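Lmo2125 protein (Listeria monocytogenes serovar 1/2a, PDB 5TU0) binds maltose and probably serves as the lipid-anchored receptor that hands the sugar to a membrane transporter for uptake. Local coordinates at residues L116-N121 and K257-N262; L157-D162 and K218-F223. The protein carries 2 engineered substitutions. One frame throughout, in Å; residues are numbered along the deposited sequence.

Contact 1: residues L116-N121 and K257-N262; sequences LVLYYN and KIPTLN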
loop_
_atom_site.group_PDB
_atom_site.type_symbol
_atom_site.label_atom_id
_atom_site.label_comp_id
_atom_site.label_asym_id
_atom_site.label_seq_id
_atom_site.Cartn_x
_atom_site.Cartn_y
_atom_site.Cartn_z
ATOM N N LEU A 116 3.210 -4.306 -2.348
ATOM C CA LEU A 116 4.613 -4.631 -2.469
ATOM C C LEU A 116 4.853 -5.724 -3.505
ATOM O O LEU A 116 4.033 -6.616 -3.698
ATOM C CB LEU A 116 5.186 -5.057 -1.120
ATOM C CG LEU A 116 5.257 -4.007 -0.021
ATOM C CD1 LEU A 116 5.913 -4.618 1.211
ATOM C CD2 LEU A 116 6.031 -2.779 -0.463
ATOM N N VAL A 117 6.016 -5.648 -4.142
ATOM C CA VAL A 117 6.407 -6.572 -5.187
ATOM C C VAL A 117 7.892 -6.892 -5.022
ATOM O O VAL A 117 8.563 -6.331 -4.146
ATOM C CB VAL A 117 6.144 -5.970 -6.603
ATOM C CG1 VAL A 117 4.654 -5.699 -6.813
ATOM C CG2 VAL A 117 6.930 -4.683 -6.829
ATOM N N LEU A 118 8.394 -7.797 -5.849
ATOM C CA LEU A 118 9.827 -8.124 -5.843
ATOM C C LEU A 118 10.488 -7.499 -7.079
ATOM O O LEU A 118 10.137 -7.840 -8.225
ATOM C CB LEU A 118 10.051 -9.632 -5.891
ATOM C CG LEU A 118 11.524 -10.052 -5.836
ATOM C CD1 LEU A 118 12.031 -9.974 -4.400
ATOM C CD2 LEU A 118 11.751 -11.444 -6.404
ATOM N N TYR A 119 11.411 -6.570 -6.857
ATOM C CA TYR A 119 12.213 -6.001 -7.942
ATOM C C TYR A 119 13.463 -6.832 -8.025
ATOM O O TYR A 119 13.980 -7.250 -6.989
ATOM C CB TYR A 119 12.652 -4.574 -7.645
ATOM C CG TYR A 119 11.564 -3.551 -7.751
ATOM C CD1 TYR A 119 11.204 -3.036 -8.989
ATOM C CD2 TYR A 119 10.928 -3.056 -6.613
ATOM C CE1 TYR A 119 10.210 -2.086 -9.100
ATOM C CE2 TYR A 119 9.948 -2.095 -6.711
ATOM C CZ TYR A 119 9.587 -1.615 -7.959
ATOM O OH TYR A 119 8.603 -0.679 -8.073
ATOM N N TYR A 120 13.949 -7.093 -9.235
ATOM C CA TYR A 120 15.223 -7.825 -9.390
ATOM C C TYR A 120 15.986 -7.243 -10.565
ATOM O O TYR A 120 15.411 -6.579 -11.448
ATOM C CB TYR A 120 15.033 -9.353 -9.533
ATOM C CG TYR A 120 14.452 -9.810 -10.848
ATOM C CD1 TYR A 120 13.088 -9.718 -11.098
ATOM C CD2 TYR A 120 15.272 -10.350 -11.850
ATOM C CE1 TYR A 120 12.562 -10.126 -12.309
ATOM C CE2 TYR A 120 14.745 -10.767 -13.064
ATOM C CZ TYR A 120 13.389 -10.651 -13.282
ATOM O OH TYR A 120 12.854 -11.055 -14.480
ATOM N N ASN A 121 17.283 -7.479 -10.557
ATOM C CA ASN A 121 18.167 -6.968 -11.584
ATOM C C ASN A 121 18.420 -8.044 -12.638
ATOM O O ASN A 121 19.077 -9.058 -12.346
ATOM C CB ASN A 121 19.468 -6.522 -10.932
ATOM C CG ASN A 121 20.336 -5.710 -11.863
ATOM O OD1 ASN A 121 20.288 -5.879 -13.091
ATOM N ND2 ASN A 121 21.149 -4.831 -11.288
ATOM N N LYS A 257 5.987 -11.089 -8.749
ATOM C CA LYS A 257 5.265 -11.320 -7.509
ATOM C C LYS A 257 6.308 -11.633 -6.439
ATOM O O LYS A 257 7.423 -12.066 -6.755
ATOM C CB LYS A 257 4.314 -12.519 -7.637
ATOM C CG LYS A 257 5.029 -13.837 -7.935
ATOM C CD LYS A 257 4.080 -15.020 -8.070
ATOM C CE LYS A 257 3.559 -15.496 -6.729
ATOM N NZ LYS A 257 4.624 -16.085 -5.868
ATOM N N ILE A 258 5.952 -11.431 -5.187
ATOM C CA ILE A 258 6.867 -11.756 -4.091
ATOM C C ILE A 258 7.021 -13.301 -4.049
ATOM O O ILE A 258 6.044 -14.043 -4.231
ATOM C CB ILE A 258 6.362 -11.199 -2.736
ATOM C CG1 ILE A 258 6.120 -9.671 -2.841
ATOM C CG2 ILE A 258 7.347 -11.548 -1.627
ATOM C CD1 ILE A 258 5.430 -9.048 -1.645
ATOM N N PRO A 259 8.251 -13.797 -3.873
ATOM C CA PRO A 259 8.377 -15.246 -3.865
ATOM C C PRO A 259 7.565 -15.952 -2.770
ATOM O O PRO A 259 7.309 -15.389 -1.709
ATOM C CB PRO A 259 9.890 -15.467 -3.670
ATOM C CG PRO A 259 10.513 -14.214 -4.171
ATOM C CD PRO A 259 9.561 -13.127 -3.814
ATOM N N THR A 260 7.182 -17.191 -3.058
ATOM C CA THR A 260 6.405 -18.038 -2.142
ATOM C C THR A 260 7.193 -18.377 -0.870
ATOM O O THR A 260 8.366 -18.706 -0.937
ATOM C CB THR A 260 5.985 -19.324 -2.887
ATOM O OG1 THR A 260 5.207 -18.957 -4.047
ATOM C CG2 THR A 260 5.178 -20.280 -1.978
ATOM N N LEU A 261 6.545 -18.276 0.283
ATOM C CA LEU A 261 7.177 -18.567 1.569
ATOM C C LEU A 261 7.461 -20.061 1.746
ATOM O O LEU A 261 6.910 -20.895 1.019
ATOM C CB LEU A 261 6.294 -18.057 2.716
ATOM C CG LEU A 261 6.062 -16.537 2.784
ATOM C CD1 LEU A 261 4.936 -16.162 3.746
ATOM C CD2 LEU A 261 7.358 -15.815 3.160
ATOM N N ASN A 262 8.318 -20.390 2.719
ATOM C CA ASN A 262 8.695 -21.766 3.024
ATOM C C ASN A 262 7.567 -22.704 3.430
ATOM O O ASN A 262 7.736 -23.923 3.364
ATOM C CB ASN A 262 9.808 -21.806 4.100
ATOM C CG ASN A 262 11.145 -21.251 3.579
ATOM O OD1 ASN A 262 11.252 -20.774 2.425
ATOM N ND2 ASN A 262 12.150 -21.296 4.430
#
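Leu118, on strand 105-121, meets Lys257 and Pro259 where the chain leaves strand 253-256. Its CB lies 3.7 Å from Lys257 O. A chi1 of -178°, with CG anti to the backbone N, puts Leu118 CG near the pyrrolidine ring, which the leucine crosses at about a right angle: Leu118 CG is 4.2 Å from Pro259 CD, and Leu118 CD1 approaches Pro259 CD at 4.0 Å. The other methyl, Leu118 CD2, is 3.8 Å from both Pro259 CG and Pro259 CD. Ile258 makes the second part of the contact: its CG1 lies 3.9 Å from Val117 CA, and its CD1 comes within 3.5 Å of Leu116 O, a buried carbonyl oxygen with no polar partner in the model. The Leu116 side chain is about 7 Å from a bound glucose, so the contact sits close to the maltose site. Leu118 pairs with Ala256 before this point, while Ile258 N turns to Gln335 OE1. Lys257 NZ bonds to Ile258 O at 3.0 Å and forms a salt bridge with Glu266. No hydrogen bond joins the segments, which bury 229 Å². Apolar contact thus extends the association beyond the strand pairing, at the cost of one unsatisfied carbonyl.

Contact 2: residues L157-D162 and K218-F223; sequences LAKWTD and KSADDF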
loop_
_atom_site.group_PDB
_atom_site.type_symbol
_atom_site.label_atom_id
_atom_site.label_comp_id
_atom_site.label_asym_id
_atom_site.label_seq_id
_atom_site.Cartn_x
_atom_site.Cartn_y
_atom_site.Cartn_z
ATOM N N LEU A 157 17.397 -8.402 -0.196
ATOM C CA LEU A 157 17.210 -7.488 0.932
ATOM C C LEU A 157 15.755 -7.110 1.054
ATOM O O LEU A 157 15.076 -6.954 0.043
ATOM C CB LEU A 157 18.010 -6.199 0.745
ATOM C CG LEU A 157 19.532 -6.304 0.602
ATOM C CD1 LEU A 157 20.113 -4.959 0.187
ATOM C CD2 LEU A 157 20.166 -6.813 1.887
ATOM N N ALA A 158 15.293 -6.959 2.288
ATOM C CA ALA A 158 13.922 -6.463 2.575
ATOM C C ALA A 158 13.970 -5.641 3.862
ATOM O O ALA A 158 14.622 -6.036 4.831
ATOM C CB ALA A 158 12.941 -7.608 2.701
ATOM N N LYS A 159 13.276 -4.502 3.872
ATOM C CA LYS A 159 13.277 -3.609 5.031
ATOM C C LYS A 159 12.373 -4.159 6.143
ATOM O O LYS A 159 11.367 -3.524 6.548
ATOM C CB LYS A 159 12.828 -2.211 4.597
ATOM C CG LYS A 159 13.117 -1.113 5.605
ATOM C CD LYS A 159 12.335 0.157 5.293
ATOM C CE LYS A 159 12.562 1.216 6.358
ATOM N NZ LYS A 159 11.610 2.353 6.218
ATOM N N TRP A 160 12.742 -5.315 6.675
ATOM C CA TRP A 160 11.901 -5.956 7.661
ATOM C C TRP A 160 11.807 -5.302 9.051
ATOM O O TRP A 160 10.972 -5.723 9.850
ATOM C CB TRP A 160 12.158 -7.467 7.747
ATOM C CG TRP A 160 11.616 -8.258 6.561
ATOM C CD1 TRP A 160 10.571 -7.919 5.732
ATOM C CD2 TRP A 160 11.990 -9.588 6.190
ATOM N NE1 TRP A 160 10.329 -8.923 4.832
ATOM C CE2 TRP A 160 11.183 -9.963 5.094
ATOM C CE3 TRP A 160 12.953 -10.484 6.658
ATOM C CZ2 TRP A 160 11.317 -11.200 4.457
ATOM C CZ3 TRP A 160 13.092 -11.700 6.024
ATOM C CH2 TRP A 160 12.276 -12.052 4.937
ATOM N N THR A 161 12.602 -4.266 9.323
ATOM C CA THR A 161 12.447 -3.515 10.578
ATOM C C THR A 161 11.181 -2.655 10.502
ATOM O O THR A 161 10.667 -2.214 11.524
ATOM C CB THR A 161 13.634 -2.591 10.891
ATOM O OG1 THR A 161 13.928 -1.770 9.752
ATOM C CG2 THR A 161 14.860 -3.410 11.245
ATOM N N ASP A 162 10.718 -2.397 9.278
ATOM C CA ASP A 162 9.530 -1.592 9.026
ATOM C C ASP A 162 8.328 -2.550 8.941
ATOM O O ASP A 162 8.241 -3.388 8.032
ATOM C CB ASP A 162 9.731 -0.803 7.722
ATOM C CG ASP A 162 8.636 0.228 7.457
ATOM O OD1 ASP A 162 7.466 -0.008 7.803
ATOM O OD2 ASP A 162 8.957 1.264 6.835
ATOM N N LYS A 218 16.110 3.515 10.879
ATOM C CA LYS A 218 16.213 4.904 10.423
ATOM C C LYS A 218 16.928 5.066 9.067
ATOM O O LYS A 218 16.577 5.946 8.284
ATOM C CB LYS A 218 16.911 5.753 11.490
ATOM C CG LYS A 218 16.971 7.241 11.173
ATOM C CD LYS A 218 17.608 8.050 12.299
ATOM C CE LYS A 218 17.572 9.538 11.964
ATOM N NZ LYS A 218 18.088 10.411 13.053
ATOM N N SER A 219 17.906 4.207 8.791
ATOM C CA SER A 219 18.713 4.312 7.565
ATOM C C SER A 219 18.658 3.088 6.638
ATOM O O SER A 219 19.304 3.085 5.586
ATOM C CB SER A 219 20.165 4.542 7.962
ATOM O OG SER A 219 20.637 3.443 8.712
ATOM N N ALA A 220 17.893 2.061 7.017
ATOM C CA ALA A 220 17.822 0.826 6.216
ATOM C C ALA A 220 17.300 1.030 4.778
ATOM O O ALA A 220 17.799 0.389 3.849
ATOM C CB ALA A 220 16.995 -0.228 6.937
ATOM N N ASP A 221 16.302 1.896 4.581
ATOM C CA ASP A 221 15.810 2.107 3.217
ATOM C C ASP A 221 16.913 2.718 2.347
ATOM O O ASP A 221 17.096 2.299 1.197
ATOM C CB ASP A 221 14.556 2.980 3.151
ATOM C CG ASP A 221 13.939 2.977 1.754
ATOM O OD1 ASP A 221 13.375 1.930 1.355
ATOM O OD2 ASP A 221 14.043 3.998 1.050
ATOM N N ASP A 222 17.656 3.692 2.881
ATOM C CA ASP A 222 18.756 4.306 2.122
ATOM C C ASP A 222 19.780 3.245 1.721
ATOM O O ASP A 222 20.262 3.228 0.586
ATOM C CB ASP A 222 19.473 5.412 2.913
ATOM C CG ASP A 222 18.698 6.739 2.953
ATOM O OD1 ASP A 222 17.614 6.873 2.339
ATOM O OD2 ASP A 222 19.198 7.672 3.611
ATOM N N PHE A 223 20.097 2.364 2.662
ATOM C CA PHE A 223 21.048 1.291 2.426
ATOM C C PHE A 223 20.547 0.370 1.324
ATOM O O PHE A 223 21.257 0.065 0.380
ATOM C CB PHE A 223 21.248 0.488 3.719
ATOM C CG PHE A 223 22.157 -0.691 3.568
ATOM C CD1 PHE A 223 23.529 -0.540 3.686
ATOM C CD2 PHE A 223 21.640 -1.961 3.327
ATOM C CE1 PHE A 223 24.373 -1.637 3.548
ATOM C CE2 PHE A 223 22.483 -3.061 3.184
ATOM C CZ PHE A 223 23.849 -2.893 3.291
#
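The Phe223 ring receives Leu157 obliquely, Leu157 CD1 standing 4.3 Å from Phe223 CE2. The other large ring, that of Trp160, does not touch 218-223; Ala158 CB lies 3.6 Å above the plane of the Trp160 ring, offset toward the rim, while Trp205 meets that ring edge-to-face and Trp160 NE1 bonds to Tyr267 OH. The middle of the contact is carried by Lys159. CG is anti to the backbone N (chi1 -165°), which sets it 4.2 Å from Ala220 CB, and the chain stays extended beyond, crossing Asp221 at about a right angle with Lys159 CE 4.2 Å from Asp221 CB. The amino group ends in a salt bridge within its own segment, Lys159 NZ to Asp162 OD2 at 2.9 Å, using the anti lone pair of that oxygen. Asp221 OD1 is 5.2 Å from Lys159 NZ, too distant for a salt bridge, though its opposite charge may still add to the field there. Lys159 centres an inverse gamma turn and begins a type I turn ending at Asp162. Asp162 is the N-cap of helix 163-172, and its OD1 accepts from Tyr164 N. Mainly carbon atoms, aliphatic and aromatic, thus make the contact with helix 217-229, while the ammonium group pairs with the capping Asp162, which probably offsets much of its charge and ties the turn to the start of the helix that carries the glycan-pocket residue Tyr164.

In the fold
From the N terminus, the chain first lays down 116-121 at the end of strand 105-121, then 157-162, which starts on the last residue of strand 156-157 and runs into the following loop. Contact 2 closes first, when 218-223 arrives on helix 217-229; contact 1 closes later, with 257-262, so the smaller loop lies wholly within the larger. Their centres are 16 Å apart and their nearest atoms about 6 Å, without touching. Strand 235-238 bridges them, pairing with 105-121 and 156-157. Tyr267 touches Ile258 of contact 1 and bonds to Trp160 in the loop of contact 2. Contact 1 joins strand 105-121 to the loop between strands 253-256 and 272-278; contact 2 joins the sheet's margin to a helix.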